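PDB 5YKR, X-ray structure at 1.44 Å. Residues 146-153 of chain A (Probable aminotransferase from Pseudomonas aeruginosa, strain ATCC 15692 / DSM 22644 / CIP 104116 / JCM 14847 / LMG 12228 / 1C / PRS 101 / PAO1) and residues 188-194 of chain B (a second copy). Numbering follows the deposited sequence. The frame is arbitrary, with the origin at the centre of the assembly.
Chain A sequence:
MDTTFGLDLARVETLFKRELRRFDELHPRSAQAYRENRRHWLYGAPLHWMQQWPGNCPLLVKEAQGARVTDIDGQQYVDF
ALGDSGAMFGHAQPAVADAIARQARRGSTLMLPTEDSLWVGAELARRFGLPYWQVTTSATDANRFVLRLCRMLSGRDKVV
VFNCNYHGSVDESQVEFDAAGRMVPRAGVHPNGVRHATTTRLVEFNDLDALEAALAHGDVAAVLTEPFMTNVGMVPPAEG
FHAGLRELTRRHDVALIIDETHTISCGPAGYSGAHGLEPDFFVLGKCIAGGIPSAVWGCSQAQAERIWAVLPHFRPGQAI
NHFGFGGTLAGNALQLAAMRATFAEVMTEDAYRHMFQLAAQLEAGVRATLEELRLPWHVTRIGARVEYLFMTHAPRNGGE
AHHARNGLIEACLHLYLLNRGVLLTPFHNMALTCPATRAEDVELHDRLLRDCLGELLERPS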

# COMPACT_ATOMS: atom_id res chain seq x y z
N VAL A 146 6.80 8.30 7.36
CA VAL A 146 7.41 8.84 8.59
C VAL A 146 8.86 9.23 8.32
O VAL A 146 9.32 10.30 8.76
CB VAL A 146 7.27 7.89 9.77
CG1 VAL A 146 8.16 8.29 10.91
CG2 VAL A 146 5.80 7.81 10.19
N LEU A 147 9.60 8.36 7.59
CA LEU A 147 11.02 8.72 7.35
C LEU A 147 11.12 10.00 6.52
O LEU A 147 11.98 10.87 6.80
CB LEU A 147 11.74 7.57 6.69
CG LEU A 147 11.96 6.32 7.54
CD1 LEU A 147 12.63 5.22 6.69
CD2 LEU A 147 12.78 6.65 8.79
N ARG A 148 10.26 10.16 5.50
CA ARG A 148 10.23 11.39 4.72
C ARG A 148 9.98 12.61 5.60
O ARG A 148 10.68 13.61 5.48
CB ARG A 148 9.13 11.27 3.63
CG ARG A 148 8.82 12.58 2.92
CD ARG A 148 7.75 12.44 1.85
NE ARG A 148 8.27 11.75 0.67
CZ ARG A 148 9.06 12.28 -0.26
NH1 ARG A 148 9.30 13.54 -0.26
NH2 ARG A 148 9.60 11.49 -1.22
N LEU A 149 8.97 12.52 6.48
CA LEU A 149 8.66 13.64 7.32
C LEU A 149 9.82 13.94 8.29
O LEU A 149 10.08 15.10 8.61
CB LEU A 149 7.36 13.36 8.09
CG LEU A 149 6.10 13.38 7.22
CD1 LEU A 149 4.90 12.85 7.96
CD2 LEU A 149 5.79 14.77 6.67
N CYS A 150 10.51 12.89 8.78
CA CYS A 150 11.68 13.11 9.65
C CYS A 150 12.81 13.81 8.91
O CYS A 150 13.48 14.66 9.47
CB CYS A 150 12.15 11.81 10.28
SG CYS A 150 11.05 11.13 11.53
N ARG A 151 13.04 13.42 7.65
CA ARG A 151 14.02 14.15 6.82
C ARG A 151 13.61 15.62 6.63
O ARG A 151 14.46 16.54 6.72
CB ARG A 151 14.25 13.46 5.48
CG ARG A 151 14.96 12.14 5.59
CD ARG A 151 15.39 11.64 4.20
NE ARG A 151 16.20 10.44 4.29
CZ ARG A 151 15.79 9.20 4.20
NH1 ARG A 151 14.55 8.92 3.94
NH2 ARG A 151 16.70 8.21 4.38
N MET A 152 12.32 15.86 6.40
CA MET A 152 11.82 17.22 6.22
C MET A 152 11.99 18.06 7.47
O MET A 152 12.51 19.19 7.37
CB MET A 152 10.35 17.23 5.82
CG MET A 152 10.09 16.72 4.39
SD MET A 152 8.35 16.36 4.10
CE MET A 152 7.58 17.92 4.45
N LEU A 153 11.62 17.51 8.64
CA LEU A 153 11.64 18.31 9.86
C LEU A 153 13.04 18.52 10.38
O LEU A 153 13.32 19.56 11.01
CB LEU A 153 10.71 17.72 10.89
CG LEU A 153 11.14 16.47 11.65
CD1 LEU A 153 11.97 16.83 12.88
CD2 LEU A 153 9.96 15.64 12.09
N GLY B 188 7.45 21.28 -3.63
CA GLY B 188 6.72 20.75 -2.50
C GLY B 188 7.00 19.30 -2.18
O GLY B 188 6.38 18.76 -1.25
N VAL B 189 7.91 18.65 -2.91
CA VAL B 189 8.23 17.25 -2.64
C VAL B 189 9.72 17.17 -2.28
O VAL B 189 10.60 17.27 -3.14
CB VAL B 189 7.90 16.33 -3.83
CG1 VAL B 189 8.14 14.90 -3.38
CG2 VAL B 189 6.47 16.53 -4.33
N HIS B 190 9.97 16.96 -1.00
CA HIS B 190 11.34 16.90 -0.49
C HIS B 190 12.09 15.77 -1.22
O HIS B 190 11.53 14.68 -1.50
CB HIS B 190 11.29 16.65 1.02
CG HIS B 190 12.58 16.83 1.72
ND1 HIS B 190 13.56 15.88 1.73
CD2 HIS B 190 13.02 17.84 2.51
CE1 HIS B 190 14.57 16.30 2.48
NE2 HIS B 190 14.27 17.50 2.97
N PRO B 191 13.39 15.96 -1.50
CA PRO B 191 14.10 14.88 -2.21
C PRO B 191 14.31 13.60 -1.41
O PRO B 191 14.66 12.57 -1.96
CB PRO B 191 15.44 15.51 -2.57
CG PRO B 191 15.48 16.77 -1.86
CD PRO B 191 14.16 17.20 -1.41
N ASN B 192 14.11 13.69 -0.10
CA ASN B 192 14.02 12.49 0.73
C ASN B 192 15.30 11.65 0.71
O ASN B 192 15.28 10.43 0.72
CB ASN B 192 12.76 11.68 0.38
CG ASN B 192 12.43 10.61 1.42
OD1 ASN B 192 12.66 10.79 2.59
ND2 ASN B 192 11.84 9.49 0.98
N GLY B 193 16.44 12.36 0.70
CA GLY B 193 17.73 11.69 0.68
C GLY B 193 18.20 11.17 -0.68
O GLY B 193 19.30 10.61 -0.78
N VAL B 194 17.39 11.36 -1.73
CA VAL B 194 17.67 10.91 -3.11
C VAL B 194 18.40 12.08 -3.78
O VAL B 194 17.99 13.23 -3.63
CB VAL B 194 16.34 10.63 -3.87
CG1 VAL B 194 16.57 10.28 -5.33
CG2 VAL B 194 15.53 9.53 -3.19
O HOH W 1 7.96 15.98 0.89
O HOH W 2 11.22 12.36 -3.49

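A helix of chain A, residues 146-153, lies against an irregular loop of the second copy, residues 188-194 of chain B. The helix keeps its own backbone hydrogen bonds, such as Met152(A) N to Arg148(A) O at 2.9 Å, so the loop is met largely by side chains, above all those of Arg148(A), Arg151(A) and Met152(A). Leu149(A), Cys150(A) and Leu153(A) point their CA-to-CB bonds away from the loop. About 400 Å² is buried between the stretches.

Gly188(B) makes no contact with the helix; its positive phi of 79° is a conformation that glycine adopts readily. Val189(B) follows with a compact apolar side chain, and its CG1 packs 3.6 Å from NH1 of Arg148(A).

His190(B) joins the two chains through both backbone and ring. Its carbonyl O accepts a hydrogen bond from Arg148(A) NH1 at 2.8 Å, lying at the edge of the guanidinium, near its plane, where the N-H groups point. The long arginine side chain, with chi1 and chi2 both t, carries its charged end to a backbone acceptor that the helix backbone could not reach. Two waters reinforce the pairing: one accepts from Arg148(A) NH1 and His190(B) N, the other accepts from Arg148(A) NH2 and donates to His190(B) O. The CA-to-CB bond of His190(B) points toward the helix, and Met152(A) N lies over one face of its imidazole ring, while Met152(A) CG packs 3.6 Å from His190(B) CB; the unbranched methionine offers an apolar surface here. The ring also steadies its own loop, since ND1 accepts a hydrogen bond from Asn192(B) N at 2.9 Å.

Pro191(B) turns its CB away and touches nothing on the helix, but it opens a type I' turn that ends at Val194(B), closed by Val194(B) N bonding to Pro191(B) O at 3.0 Å.

Asn192(B) takes the left-handed backbone angles of this turn, 62°/39°, which asparagine tolerates better than most residues. Its amide serves the interface: OD1 accepts from Arg151(A) NH1 at 3.0 Å, and also sits 3.3 Å from Arg148(A) CA. Meanwhile its CB covers one face of the Arg148(A) guanidinium, 3.5 Å from NH2, and its backbone O lies over one face of the Arg151(A) guanidinium.

Gly193(B) is the second of the two positive-phi residues in the turn. Its N lies 3.7 Å from Arg151(A) CD, and a CB here would come within 3.0 Å of Arg151(A) NE while also jamming against the preceding carbonyl O. Glycine therefore satisfies both the turn and the packing. Val194(B) then leads the chain out of contact.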